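Local coordinates for protein phosphatidylinositol-specific phospholipase C (Listeria monocytogenes, PDB 2PLC) that is a bacterial phospholipase C of the phosphatidylinositol-specific family, whose X domain belongs to the TIM-barrel clan, at residues 3-8 against 94-99; 14-19 against 143-148; 27-32 against 76-81; 102-107 against 155-160; 236-241 against 262-267. All blocks are in the same frame, centred on the assembly; numbering follows the deposited sequence.

Contact 1 (3-8 against 94-99)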
# COMPACT_ATOMS: atom_id res chain seq x y z
N THR A 3 -6.80 6.39 15.10
CA THR A 3 -6.15 5.85 13.91
C THR A 3 -7.16 5.09 13.06
O THR A 3 -6.95 4.89 11.86
CB THR A 3 -5.01 4.88 14.30
OG1 THR A 3 -5.53 3.86 15.16
CG2 THR A 3 -3.90 5.63 15.02
N LYS A 4 -8.27 4.69 13.68
CA LYS A 4 -9.32 3.95 12.98
C LYS A 4 -10.08 4.81 11.97
O LYS A 4 -10.61 4.29 10.98
CB LYS A 4 -10.28 3.34 14.00
CG LYS A 4 -11.28 2.36 13.43
CD LYS A 4 -12.00 1.61 14.53
CE LYS A 4 -12.82 2.54 15.41
NZ LYS A 4 -13.44 1.81 16.55
N GLN A 5 -10.10 6.12 12.20
CA GLN A 5 -10.79 7.05 11.30
C GLN A 5 -10.03 8.36 11.13
O GLN A 5 -10.63 9.43 11.10
CB GLN A 5 -12.19 7.36 11.84
CG GLN A 5 -13.08 6.14 12.03
CD GLN A 5 -14.51 6.50 12.39
OE1 GLN A 5 -14.77 7.53 13.01
NE2 GLN A 5 -15.45 5.64 11.98
N TRP A 6 -8.71 8.27 10.97
CA TRP A 6 -7.89 9.47 10.81
C TRP A 6 -8.13 10.28 9.54
O TRP A 6 -8.08 11.51 9.58
CB TRP A 6 -6.40 9.16 10.98
CG TRP A 6 -5.78 8.31 9.88
CD1 TRP A 6 -5.74 6.94 9.81
CD2 TRP A 6 -5.01 8.79 8.76
NE1 TRP A 6 -4.99 6.54 8.73
CE2 TRP A 6 -4.53 7.65 8.07
CE3 TRP A 6 -4.68 10.06 8.28
CZ2 TRP A 6 -3.74 7.75 6.92
CZ3 TRP A 6 -3.89 10.16 7.14
CH2 TRP A 6 -3.43 9.01 6.47
N MET A 7 -8.41 9.61 8.43
CA MET A 7 -8.64 10.31 7.16
C MET A 7 -9.96 11.09 7.11
O MET A 7 -10.09 12.05 6.35
CB MET A 7 -8.58 9.34 5.97
CG MET A 7 -7.24 8.66 5.80
SD MET A 7 -7.19 7.66 4.33
CE MET A 7 -5.95 8.50 3.39
N SER A 8 -10.93 10.67 7.91
CA SER A 8 -12.23 11.33 7.95
C SER A 8 -12.10 12.76 8.47
O SER A 8 -12.92 13.62 8.14
CB SER A 8 -13.20 10.55 8.85
OG SER A 8 -12.77 10.59 10.19
N LYS A 94 -17.05 -0.01 5.32
CA LYS A 94 -18.47 0.09 5.61
C LYS A 94 -18.66 0.67 7.00
O LYS A 94 -19.55 1.49 7.24
CB LYS A 94 -19.11 -1.30 5.52
CG LYS A 94 -20.62 -1.33 5.71
CD LYS A 94 -21.18 -2.75 5.69
CE LYS A 94 -20.99 -3.43 4.34
NZ LYS A 94 -21.63 -4.78 4.29
N LYS A 95 -17.78 0.26 7.91
CA LYS A 95 -17.82 0.70 9.31
C LYS A 95 -17.24 2.12 9.46
O LYS A 95 -17.71 2.90 10.29
CB LYS A 95 -17.02 -0.30 10.16
CG LYS A 95 -17.50 -0.45 11.59
CD LYS A 95 -16.32 -0.56 12.55
CE LYS A 95 -15.31 -1.58 12.07
NZ LYS A 95 -13.92 -1.14 12.37
N ASN A 96 -16.22 2.43 8.67
CA ASN A 96 -15.56 3.74 8.69
C ASN A 96 -15.59 4.24 7.25
O ASN A 96 -14.57 4.22 6.56
CB ASN A 96 -14.12 3.58 9.17
CG ASN A 96 -14.01 2.67 10.37
OD1 ASN A 96 -14.21 3.10 11.51
ND2 ASN A 96 -13.72 1.40 10.13
N PRO A 97 -16.76 4.74 6.80
CA PRO A 97 -17.05 5.26 5.46
C PRO A 97 -16.32 6.48 4.91
O PRO A 97 -16.50 6.83 3.74
CB PRO A 97 -18.56 5.47 5.51
CG PRO A 97 -18.76 5.91 6.91
CD PRO A 97 -17.93 4.93 7.68
N LYS A 98 -15.50 7.15 5.72
CA LYS A 98 -14.78 8.33 5.22
C LYS A 98 -13.32 8.03 4.88
O LYS A 98 -12.63 8.87 4.30
CB LYS A 98 -14.87 9.49 6.22
CG LYS A 98 -16.26 10.12 6.34
CD LYS A 98 -16.68 10.79 5.03
CE LYS A 98 -18.06 11.42 5.15
NZ LYS A 98 -18.48 12.06 3.88
N GLU A 99 -12.87 6.83 5.23
CA GLU A 99 -11.50 6.41 4.96
C GLU A 99 -11.35 5.93 3.53
O GLU A 99 -12.34 5.62 2.87
CB GLU A 99 -11.09 5.27 5.91
CG GLU A 99 -11.27 5.57 7.38
CD GLU A 99 -10.53 6.80 7.83
OE1 GLU A 99 -9.28 6.80 7.79
OE2 GLU A 99 -11.19 7.78 8.24
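The W6 ring and the E99 carboxylate meet obliquely, their planes 56° apart, with E99 OE1 over one face of the ring, 4.1 Å from W6 CD1. M7 CG lies over the centre of a face, and T3 O sits in plane at the edge. W6 NE1 is hydrogen-bonded to G57 O. The carboxylate is the main grip between the two segments. M7 N donates to E99 OE1 at 3.0 Å, on the syn lone pair. S8 N donates to E99 OE2 at 2.9 Å, also on the syn side but 28° out of the carboxylate plane. The bend at chi2 brings E99 CD round toward the backbone of M7 and S8. R59 makes a salt bridge to OE1, so the buried charge is met by both backbone amides and a cation.

The amides of Q5 and N96, turned 87° apart, make the second polar link. Q5 NE2 donates to N96 OD1 at 2.9 Å, in the carbonyl plane and on a lone pair. K4 CG passes 3.6 Å from N96 OD1. S8 CB and K98 CB press together at 3.3 Å, tighter than usual for carbons.

N96 to E99 form a type I beta turn directly after helix 82-95. The contact thus ties the N-terminal segment to the link between that helix and strand 101-107, a helix-to-strand connection of the TIM-barrel-like fold.

Contact 2 (14-19 against 143-148)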
# COMPACT_ATOMS: atom_id res chain seq x y z
N THR A 14 -8.53 18.07 0.02
CA THR A 14 -7.13 17.65 0.04
C THR A 14 -6.88 16.57 -0.99
O THR A 14 -7.67 15.64 -1.13
CB THR A 14 -6.72 17.11 1.43
OG1 THR A 14 -7.04 18.08 2.43
CG2 THR A 14 -5.22 16.84 1.46
N ASN A 15 -5.78 16.72 -1.74
CA ASN A 15 -5.42 15.73 -2.75
C ASN A 15 -4.68 14.57 -2.10
O ASN A 15 -3.99 14.75 -1.09
CB ASN A 15 -4.56 16.37 -3.84
CG ASN A 15 -4.41 15.47 -5.05
OD1 ASN A 15 -3.45 14.71 -5.15
ND2 ASN A 15 -5.35 15.54 -5.98
N LEU A 16 -4.83 13.39 -2.66
CA LEU A 16 -4.18 12.21 -2.12
C LEU A 16 -2.66 12.33 -2.14
O LEU A 16 -1.98 11.79 -1.27
CB LEU A 16 -4.63 10.97 -2.91
CG LEU A 16 -5.09 9.73 -2.15
CD1 LEU A 16 -6.19 10.09 -1.16
CD2 LEU A 16 -5.61 8.71 -3.14
N ALA A 17 -2.12 13.06 -3.12
CA ALA A 17 -0.67 13.25 -3.25
C ALA A 17 -0.09 14.21 -2.22
O ALA A 17 1.12 14.25 -2.01
CB ALA A 17 -0.33 13.71 -4.65
N ALA A 18 -0.96 14.97 -1.57
CA ALA A 18 -0.55 15.94 -0.56
C ALA A 18 -0.52 15.32 0.84
O ALA A 18 -0.36 16.04 1.83
CB ALA A 18 -1.49 17.12 -0.58
N LEU A 19 -0.63 14.00 0.93
CA LEU A 19 -0.64 13.32 2.23
C LEU A 19 0.57 12.46 2.56
O LEU A 19 1.35 12.09 1.68
CB LEU A 19 -1.88 12.43 2.33
CG LEU A 19 -3.28 13.02 2.21
CD1 LEU A 19 -4.31 11.90 2.19
CD2 LEU A 19 -3.54 13.96 3.37
N PRO A 143 -6.89 11.75 -7.54
CA PRO A 143 -8.12 12.26 -6.94
C PRO A 143 -7.99 12.88 -5.56
O PRO A 143 -6.99 12.68 -4.86
CB PRO A 143 -9.00 11.02 -6.89
CG PRO A 143 -8.02 9.94 -6.63
CD PRO A 143 -6.91 10.28 -7.60
N THR A 144 -9.01 13.65 -5.19
CA THR A 144 -9.08 14.29 -3.89
C THR A 144 -9.85 13.36 -2.97
O THR A 144 -10.50 12.42 -3.44
CB THR A 144 -9.80 15.67 -3.96
OG1 THR A 144 -11.15 15.49 -4.39
CG2 THR A 144 -9.09 16.58 -4.95
N LEU A 145 -9.78 13.60 -1.67
CA LEU A 145 -10.47 12.77 -0.69
C LEU A 145 -11.98 12.72 -0.93
O LEU A 145 -12.64 11.76 -0.53
CB LEU A 145 -10.20 13.27 0.72
CG LEU A 145 -8.82 12.98 1.32
CD1 LEU A 145 -8.79 13.52 2.73
CD2 LEU A 145 -8.58 11.49 1.34
N LYS A 146 -12.51 13.73 -1.58
CA LYS A 146 -13.94 13.78 -1.85
C LYS A 146 -14.35 12.62 -2.76
O LYS A 146 -15.30 11.90 -2.46
CB LYS A 146 -14.31 15.13 -2.48
CG LYS A 146 -15.77 15.54 -2.30
CD LYS A 146 -16.64 15.09 -3.46
CE LYS A 146 -16.77 16.16 -4.56
NZ LYS A 146 -15.47 16.59 -5.16
N ASP A 147 -13.57 12.41 -3.82
CA ASP A 147 -13.83 11.35 -4.80
C ASP A 147 -13.57 9.91 -4.34
O ASP A 147 -14.11 8.96 -4.92
CB ASP A 147 -13.03 11.61 -6.08
CG ASP A 147 -13.28 12.99 -6.66
OD1 ASP A 147 -14.46 13.30 -6.96
OD2 ASP A 147 -12.31 13.77 -6.80
N VAL A 148 -12.74 9.75 -3.32
CA VAL A 148 -12.39 8.42 -2.81
C VAL A 148 -12.92 8.09 -1.42
O VAL A 148 -12.43 7.16 -0.78
CB VAL A 148 -10.85 8.21 -2.82
CG1 VAL A 148 -10.32 8.13 -4.25
CG2 VAL A 148 -10.14 9.33 -2.07
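L16 and L145 make the main apolar fit, meeting at about a right angle. The tip of one branch, L16 CD1, lies 3.7 Å from L145 CD2. L16 CD1 touches V148 CG2 as well, at 4.1 Å. The other branch, L16 CD2, faces the proline ring at P143 CG, 4.4 Å away. L16 is therefore a bump fitted among P143, L145 and V148. L19 adds a looser touch, its CD1 lying 4.4 Å from L145 CD2.

The backbones hold this fit in place. They form a single bridge between N15 and T144. L145 N donates to T14 O at 3.0 Å. L16 N donates to P143 O at 3.2 Å. T14 O also receives a CA-H...O contact from T144.

N15 shapes its own side of the bridge. Its OD1 accepts A17 N at 2.9 Å, which makes an Asx turn, and its ND2 is hydrogen-bonded to I142 O. N15 therefore also links the two loops.

L10 packs on both L19 and L145. The segment 14-19 leads into strand 20-24, and L19 is already paired by backbone hydrogen bonds with G253, the first residue of the neighbouring strand 253-257. The segment 143-148 lies between strands 132-134 and 152-157.

Contact 3 (27-32 against 76-81)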
# COMPACT_ATOMS: atom_id res chain seq x y z
N THR A 27 1.58 -7.11 2.77
CA THR A 27 0.55 -7.06 3.79
C THR A 27 0.11 -8.38 4.42
O THR A 27 -0.01 -8.47 5.64
CB THR A 27 -0.68 -6.36 3.21
OG1 THR A 27 -0.30 -5.07 2.69
CG2 THR A 27 -1.76 -6.19 4.29
N MET A 28 -0.13 -9.40 3.59
CA MET A 28 -0.62 -10.70 4.05
C MET A 28 0.38 -11.70 4.59
O MET A 28 -0.01 -12.77 5.06
CB MET A 28 -1.42 -11.38 2.94
CG MET A 28 -2.60 -10.58 2.42
SD MET A 28 -3.63 -9.93 3.75
CE MET A 28 -4.63 -11.39 4.17
N SER A 29 1.67 -11.38 4.53
CA SER A 29 2.69 -12.30 5.01
C SER A 29 2.90 -12.27 6.53
O SER A 29 3.96 -11.88 7.02
CB SER A 29 4.01 -12.07 4.28
OG SER A 29 4.92 -13.11 4.58
N TYR A 30 1.86 -12.65 7.26
CA TYR A 30 1.90 -12.72 8.72
C TYR A 30 1.37 -14.09 9.13
O TYR A 30 1.25 -14.41 10.31
CB TYR A 30 1.06 -11.62 9.37
CG TYR A 30 -0.38 -11.58 8.92
CD1 TYR A 30 -1.35 -12.38 9.55
CD2 TYR A 30 -0.78 -10.76 7.87
CE1 TYR A 30 -2.68 -12.35 9.13
CE2 TYR A 30 -2.10 -10.71 7.45
CZ TYR A 30 -3.05 -11.51 8.08
OH TYR A 30 -4.36 -11.43 7.67
N ASN A 31 1.06 -14.90 8.12
CA ASN A 31 0.56 -16.24 8.33
C ASN A 31 0.72 -16.97 7.00
O ASN A 31 0.88 -16.33 5.95
CB ASN A 31 -0.91 -16.20 8.75
CG ASN A 31 -1.41 -17.53 9.28
OD1 ASN A 31 -0.65 -18.30 9.87
ND2 ASN A 31 -2.70 -17.80 9.08
N GLY A 32 0.69 -18.30 7.04
CA GLY A 32 0.85 -19.08 5.82
C GLY A 32 0.89 -20.57 6.08
O GLY A 32 0.67 -21.02 7.21
N ILE A 76 4.80 -19.88 -1.81
CA ILE A 76 4.24 -20.00 -0.47
C ILE A 76 2.81 -19.48 -0.36
O ILE A 76 2.55 -18.30 -0.62
CB ILE A 76 5.14 -19.25 0.54
CG1 ILE A 76 6.54 -19.87 0.55
CG2 ILE A 76 4.54 -19.28 1.94
CD1 ILE A 76 7.54 -19.09 1.35
N PHE A 77 1.90 -20.38 -0.00
CA PHE A 77 0.49 -20.03 0.18
C PHE A 77 0.38 -19.32 1.53
O PHE A 77 0.91 -19.81 2.53
CB PHE A 77 -0.36 -21.30 0.18
CG PHE A 77 -1.82 -21.07 0.48
CD1 PHE A 77 -2.50 -20.00 -0.09
CD2 PHE A 77 -2.51 -21.93 1.32
CE1 PHE A 77 -3.85 -19.79 0.18
CE2 PHE A 77 -3.86 -21.73 1.60
CZ PHE A 77 -4.53 -20.65 1.03
N LEU A 78 -0.31 -18.18 1.56
CA LEU A 78 -0.44 -17.41 2.79
C LEU A 78 -1.74 -17.62 3.58
O LEU A 78 -2.10 -16.79 4.41
CB LEU A 78 -0.22 -15.92 2.52
CG LEU A 78 1.15 -15.53 1.96
CD1 LEU A 78 1.22 -14.02 1.79
CD2 LEU A 78 2.26 -16.00 2.89
N ASN A 79 -2.41 -18.75 3.36
CA ASN A 79 -3.66 -19.06 4.08
C ASN A 79 -4.69 -17.93 4.03
O ASN A 79 -5.27 -17.56 5.05
CB ASN A 79 -3.37 -19.45 5.53
CG ASN A 79 -2.82 -20.85 5.67
OD1 ASN A 79 -2.37 -21.45 4.69
ND2 ASN A 79 -2.87 -21.40 6.88
N ALA A 80 -4.88 -17.39 2.83
CA ALA A 80 -5.84 -16.31 2.62
C ALA A 80 -6.27 -16.32 1.16
O ALA A 80 -5.55 -16.83 0.30
CB ALA A 80 -5.22 -14.96 2.99
N SER A 81 -7.45 -15.78 0.89
CA SER A 81 -7.98 -15.72 -0.47
C SER A 81 -8.30 -14.26 -0.78
O SER A 81 -8.46 -13.44 0.12
CB SER A 81 -9.24 -16.57 -0.60
OG SER A 81 -10.22 -16.19 0.36
O HOH W 1 -2.40 -14.34 5.78
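L78 has more surface buried here than any other residue, and it splits its two methyls between two parts of 27-32. CD1 lies 3.9 Å from M28 CB and also approaches the M28 carbonyl and S29. CD2 comes to 3.4 Å from N31 O. W36 of helix 34-38 also touches this leucine.

G32 is the second centre. With no side chain of its own, it lets the two backbones come close. Its CA is 3.7 Å from L78 CA and 3.4 Å from F77 O. The N79 amide lies beside the G32 carbonyl, with ND2 3.6 Å from G32 O. N31 and N79 cross obliquely, and their amide planes are 83° apart.

M28 is the third. Its chain bends at chi2 and chi3, and its CE ends 3.8 Å from A80 CB. I71 of strand 70-73 and I63 of strand 60-65 also touch M28.

The two segments share no direct hydrogen bond. A water joins them instead, donating to M28 O at 2.9 Å and to L78 O. It also lies above a face of the Y30 ring, offset toward the rim.

The chemistry is thus apolar contact plus close backbone approach, with one water supplying the polar link. N31 O and L78 O lie near each other, and both are acceptors, so their approach brings no bond. This joins the loop after strand 20-24 to the corner at N79 through shape more than through direct polar pairing.

Contact 4 (102-107 against 155-160)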
# COMPACT_ATOMS: atom_id res chain seq x y z
N ILE A 102 -5.58 2.46 -0.46
CA ILE A 102 -4.83 2.34 -1.70
C ILE A 102 -4.35 0.90 -1.69
O ILE A 102 -3.72 0.47 -0.73
CB ILE A 102 -3.65 3.31 -1.74
CG1 ILE A 102 -4.16 4.74 -1.51
CG2 ILE A 102 -2.93 3.20 -3.08
CD1 ILE A 102 -3.08 5.75 -1.29
N MET A 103 -4.65 0.16 -2.75
CA MET A 103 -4.29 -1.24 -2.82
C MET A 103 -3.54 -1.67 -4.06
O MET A 103 -4.03 -1.55 -5.18
CB MET A 103 -5.55 -2.09 -2.66
CG MET A 103 -5.32 -3.58 -2.80
SD MET A 103 -6.86 -4.49 -2.64
CE MET A 103 -7.04 -5.12 -4.28
N ARG A 104 -2.34 -2.21 -3.84
CA ARG A 104 -1.52 -2.72 -4.92
C ARG A 104 -1.91 -4.18 -5.06
O ARG A 104 -1.87 -4.94 -4.09
CB ARG A 104 -0.05 -2.62 -4.54
CG ARG A 104 0.88 -3.27 -5.53
CD ARG A 104 2.28 -3.38 -4.96
NE ARG A 104 3.21 -3.97 -5.91
CZ ARG A 104 4.52 -4.07 -5.71
NH1 ARG A 104 5.06 -3.62 -4.58
NH2 ARG A 104 5.31 -4.58 -6.65
N LEU A 105 -2.38 -4.56 -6.24
CA LEU A 105 -2.76 -5.94 -6.50
C LEU A 105 -1.80 -6.46 -7.54
O LEU A 105 -1.82 -6.05 -8.69
CB LEU A 105 -4.21 -6.02 -7.00
CG LEU A 105 -4.71 -7.41 -7.41
CD1 LEU A 105 -4.56 -8.39 -6.26
CD2 LEU A 105 -6.16 -7.32 -7.86
N LYS A 106 -0.93 -7.38 -7.11
CA LYS A 106 0.08 -7.94 -7.98
C LYS A 106 -0.16 -9.39 -8.40
O LYS A 106 -0.60 -10.22 -7.60
CB LYS A 106 1.44 -7.83 -7.30
CG LYS A 106 2.60 -8.20 -8.18
CD LYS A 106 3.91 -8.19 -7.40
CE LYS A 106 5.09 -8.36 -8.34
NZ LYS A 106 4.93 -9.55 -9.21
N ASP A 107 0.12 -9.67 -9.67
CA ASP A 107 0.01 -11.00 -10.25
C ASP A 107 1.32 -11.67 -9.85
O ASP A 107 2.38 -11.38 -10.41
CB ASP A 107 -0.09 -10.88 -11.78
CG ASP A 107 -0.27 -12.23 -12.49
OD1 ASP A 107 -0.23 -13.29 -11.82
OD2 ASP A 107 -0.44 -12.21 -13.73
N LEU A 155 -4.27 -0.25 -7.60
CA LEU A 155 -3.04 -0.08 -8.37
C LEU A 155 -2.72 -1.46 -8.91
O LEU A 155 -2.16 -2.30 -8.20
CB LEU A 155 -1.90 0.44 -7.49
CG LEU A 155 -2.07 1.82 -6.87
CD1 LEU A 155 -0.85 2.17 -6.03
CD2 LEU A 155 -2.27 2.85 -7.96
N SER A 156 -3.14 -1.72 -10.15
CA SER A 156 -2.92 -3.02 -10.78
C SER A 156 -1.54 -3.26 -11.34
O SER A 156 -0.99 -2.42 -12.05
CB SER A 156 -3.94 -3.25 -11.90
OG SER A 156 -5.25 -3.35 -11.38
N GLU A 157 -1.00 -4.44 -11.06
CA GLU A 157 0.31 -4.84 -11.54
C GLU A 157 0.22 -6.26 -12.08
O GLU A 157 0.02 -7.22 -11.32
CB GLU A 157 1.34 -4.78 -10.42
CG GLU A 157 2.74 -5.18 -10.85
CD GLU A 157 3.78 -5.00 -9.76
OE1 GLU A 157 3.40 -4.75 -8.60
OE2 GLU A 157 4.98 -5.11 -10.06
N ASN A 158 0.34 -6.39 -13.39
CA ASN A 158 0.29 -7.69 -14.04
C ASN A 158 0.94 -7.67 -15.42
O ASN A 158 1.53 -6.67 -15.83
CB ASN A 158 -1.15 -8.23 -14.11
CG ASN A 158 -2.13 -7.24 -14.70
OD1 ASN A 158 -3.33 -7.30 -14.41
ND2 ASN A 158 -1.64 -6.32 -15.52
N HIS A 159 0.83 -8.80 -16.11
CA HIS A 159 1.41 -8.99 -17.44
C HIS A 159 0.92 -7.97 -18.48
O HIS A 159 1.72 -7.48 -19.28
CB HIS A 159 1.12 -10.42 -17.91
CG HIS A 159 1.79 -10.79 -19.20
ND1 HIS A 159 2.75 -10.00 -19.80
CD2 HIS A 159 1.62 -11.86 -20.01
CE1 HIS A 159 3.14 -10.57 -20.92
NE2 HIS A 159 2.48 -11.70 -21.08
N THR A 160 -0.36 -7.63 -18.44
CA THR A 160 -0.95 -6.68 -19.39
C THR A 160 -0.37 -5.27 -19.32
O THR A 160 -0.34 -4.56 -20.32
CB THR A 160 -2.49 -6.58 -19.21
OG1 THR A 160 -2.79 -5.89 -18.00
CG2 THR A 160 -3.11 -7.97 -19.16
O HOH W 2 -3.59 -6.85 -11.04
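R104, L105 and K106 pair with L155, S156 and E157 as parallel strands, their axes 4.8 Å apart and 12° from parallel. Four backbone hydrogen bonds join them: L155 N to M103 O, L105 N to L155 O, E157 N to L105 O and D107 N to E157 O.

R104, K106, L155 and E157 share one face, where R104 meets E157. The arginine chain is extended from CG to NE (chi3 -178°) and presents its guanidinium side-on. NE at 2.8 Å and NH2 at 2.7 Å both grip E157 OE1. The two flat groups are nearly coplanar, 13° apart. NH2 comes in on the syn lone pair of OE1, while NE arrives nearly along its C-O axis. NH2 also makes a weak bond to OE2. The aliphatic part of K106 runs against the carboxylate, with CG 3.6 Å from E157 OE1. Nearer the start of the strand, I102 CG2 rests 3.8 Å from L155 CD1.

F175 makes a cation-pi contact with R104. K106 NZ, 4.5 Å from E157 OE2, is too far for a salt bridge. One carboxylate oxygen, E157 OE1, thus takes two N-H groups of R104, a pairing that holds both planes in line.

Contact 5 (236-241 against 262-267)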
# COMPACT_ATOMS: atom_id res chain seq x y z
N LYS A 236 14.65 5.09 12.53
CA LYS A 236 15.38 6.16 11.88
C LYS A 236 14.42 7.00 11.05
O LYS A 236 14.48 8.23 11.09
CB LYS A 236 16.50 5.59 11.00
CG LYS A 236 17.61 4.95 11.80
CD LYS A 236 18.63 4.25 10.90
CE LYS A 236 19.40 5.23 10.04
NZ LYS A 236 20.11 6.24 10.88
N VAL A 237 13.53 6.32 10.33
CA VAL A 237 12.54 7.00 9.50
C VAL A 237 11.53 7.75 10.37
O VAL A 237 11.09 8.84 10.02
CB VAL A 237 11.81 5.99 8.58
CG1 VAL A 237 10.68 6.68 7.83
CG2 VAL A 237 12.80 5.39 7.59
N GLU A 238 11.19 7.18 11.52
CA GLU A 238 10.25 7.80 12.43
C GLU A 238 10.77 9.14 12.96
O GLU A 238 10.02 10.12 13.04
CB GLU A 238 9.95 6.87 13.59
CG GLU A 238 8.85 7.36 14.51
CD GLU A 238 8.59 6.43 15.68
OE1 GLU A 238 9.05 5.26 15.65
OE2 GLU A 238 7.92 6.87 16.63
N GLN A 239 12.05 9.18 13.31
CA GLN A 239 12.69 10.40 13.82
C GLN A 239 12.80 11.46 12.73
O GLN A 239 12.71 12.66 13.01
CB GLN A 239 14.07 10.09 14.36
CG GLN A 239 14.06 9.38 15.69
CD GLN A 239 15.44 8.90 16.08
OE1 GLN A 239 16.44 9.56 15.79
NE2 GLN A 239 15.50 7.74 16.72
N PHE A 240 13.03 11.01 11.51
CA PHE A 240 13.16 11.89 10.36
C PHE A 240 11.82 12.59 10.10
O PHE A 240 11.79 13.79 9.84
CB PHE A 240 13.59 11.09 9.14
CG PHE A 240 13.63 11.90 7.88
CD1 PHE A 240 14.60 12.88 7.71
CD2 PHE A 240 12.71 11.66 6.86
CE1 PHE A 240 14.65 13.62 6.53
CE2 PHE A 240 12.76 12.40 5.68
CZ PHE A 240 13.73 13.38 5.52
N VAL A 241 10.73 11.83 10.20
CA VAL A 241 9.39 12.35 9.98
C VAL A 241 9.02 13.33 11.10
O VAL A 241 8.39 14.35 10.85
CB VAL A 241 8.35 11.21 9.92
CG1 VAL A 241 6.96 11.77 9.69
CG2 VAL A 241 8.71 10.25 8.79
N LYS A 262 2.81 0.45 16.22
CA LYS A 262 1.67 1.35 16.41
C LYS A 262 2.12 2.81 16.54
O LYS A 262 1.47 3.71 16.01
CB LYS A 262 0.91 0.97 17.68
CG LYS A 262 0.42 -0.47 17.76
CD LYS A 262 -0.96 -0.64 17.15
CE LYS A 262 -1.58 -1.97 17.55
NZ LYS A 262 -1.85 -2.05 19.02
N GLN A 263 3.23 3.00 17.25
CA GLN A 263 3.83 4.31 17.50
C GLN A 263 4.27 5.00 16.21
O GLN A 263 3.96 6.17 15.97
CB GLN A 263 5.05 4.13 18.42
CG GLN A 263 5.81 5.40 18.77
CD GLN A 263 5.22 6.11 19.97
OE1 GLN A 263 4.09 6.60 19.93
NE2 GLN A 263 5.99 6.17 21.06
N THR A 264 5.01 4.26 15.40
CA THR A 264 5.52 4.76 14.13
C THR A 264 4.39 5.15 13.19
O THR A 264 4.46 6.17 12.51
CB THR A 264 6.40 3.70 13.43
OG1 THR A 264 7.33 3.15 14.37
CG2 THR A 264 7.17 4.31 12.28
N ILE A 265 3.34 4.33 13.15
CA ILE A 265 2.19 4.58 12.30
C ILE A 265 1.50 5.89 12.70
O ILE A 265 1.14 6.70 11.85
CB ILE A 265 1.19 3.40 12.36
CG1 ILE A 265 1.87 2.12 11.85
CG2 ILE A 265 -0.05 3.71 11.52
CD1 ILE A 265 1.09 0.85 12.13
N LYS A 266 1.34 6.10 14.01
CA LYS A 266 0.70 7.31 14.52
C LYS A 266 1.48 8.57 14.17
O LYS A 266 0.90 9.58 13.77
CB LYS A 266 0.52 7.24 16.04
CG LYS A 266 -0.66 6.42 16.52
CD LYS A 266 -0.83 6.57 18.03
CE LYS A 266 -2.03 5.78 18.54
NZ LYS A 266 -2.20 5.94 20.02
N ASN A 267 2.80 8.51 14.33
CA ASN A 267 3.64 9.65 14.04
C ASN A 267 3.66 10.04 12.57
O ASN A 267 3.83 11.21 12.24
CB ASN A 267 5.06 9.43 14.58
CG ASN A 267 5.12 9.56 16.09
OD1 ASN A 267 4.23 10.13 16.70
ND2 ASN A 267 6.18 9.03 16.69
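E238 reaches across to helix 262-269 and lies over the side chains of Q263, T264 and N267. Its CG is anti to the backbone N (chi1 -173°), and the chain stays extended beyond CG. The two oxygens go to different partners. OE1 accepts the T264 hydroxyl, with T264 OG1 at 3.0 Å. The hydroxyl comes from above the carboxylate plane, 63° out of it. OE2 receives N267 ND2 at 2.8 Å, in a weak bond with a poor angle. Q263 CG lies 3.3 Å from E238 OE2, and the Q263 side chain crosses E238 at about a right angle. The stem of E238 also takes part, with its CB 4.0 Å from T264 CG2.

The two segments are helical and run in broadly the same direction. Their axes come within 9.9 Å and cross at 28°. Helix 226-246 precedes strand 253-257 of the parallel sheet, and helix 262-269 follows that strand. The pair therefore belongs to the alternating strand and helix pattern of a TIM-barrel-like fold, with neighbouring helices side by side.

Farther along, V241 makes a smaller contact. Its CG1 lies 4.1 Å from N267 O, and L252 in the following loop also touches V241. On another side of helix 226-246, V237 and F240 pack on helix 191-207. From helix 262-269, I265 points away from 236-241 and touches I58, while K266 packs on T3.

Overall arrangement
Contacts 1 and 2 lie 14 Å apart, centre to centre, and touch: M7 packs on L19 and L145. Both tie the N-terminal segment to later connections, and their segments alternate along the chain. Contact 3 falls within the spans of both. Contact 4 comes after contact 1, and contact 5 comes last. Contact 1 also meets contact 5, where T3 packs on K266. Contact 4 joins two neighbouring strands of the mixed sheet, while contact 5 joins the helices before and after strand 253-257 of the parallel sheet; their centres are 27 Å apart, on opposite sides of the chain's centre. Together the contacts link both sheets and the loops at both ends of the barrel-like domain.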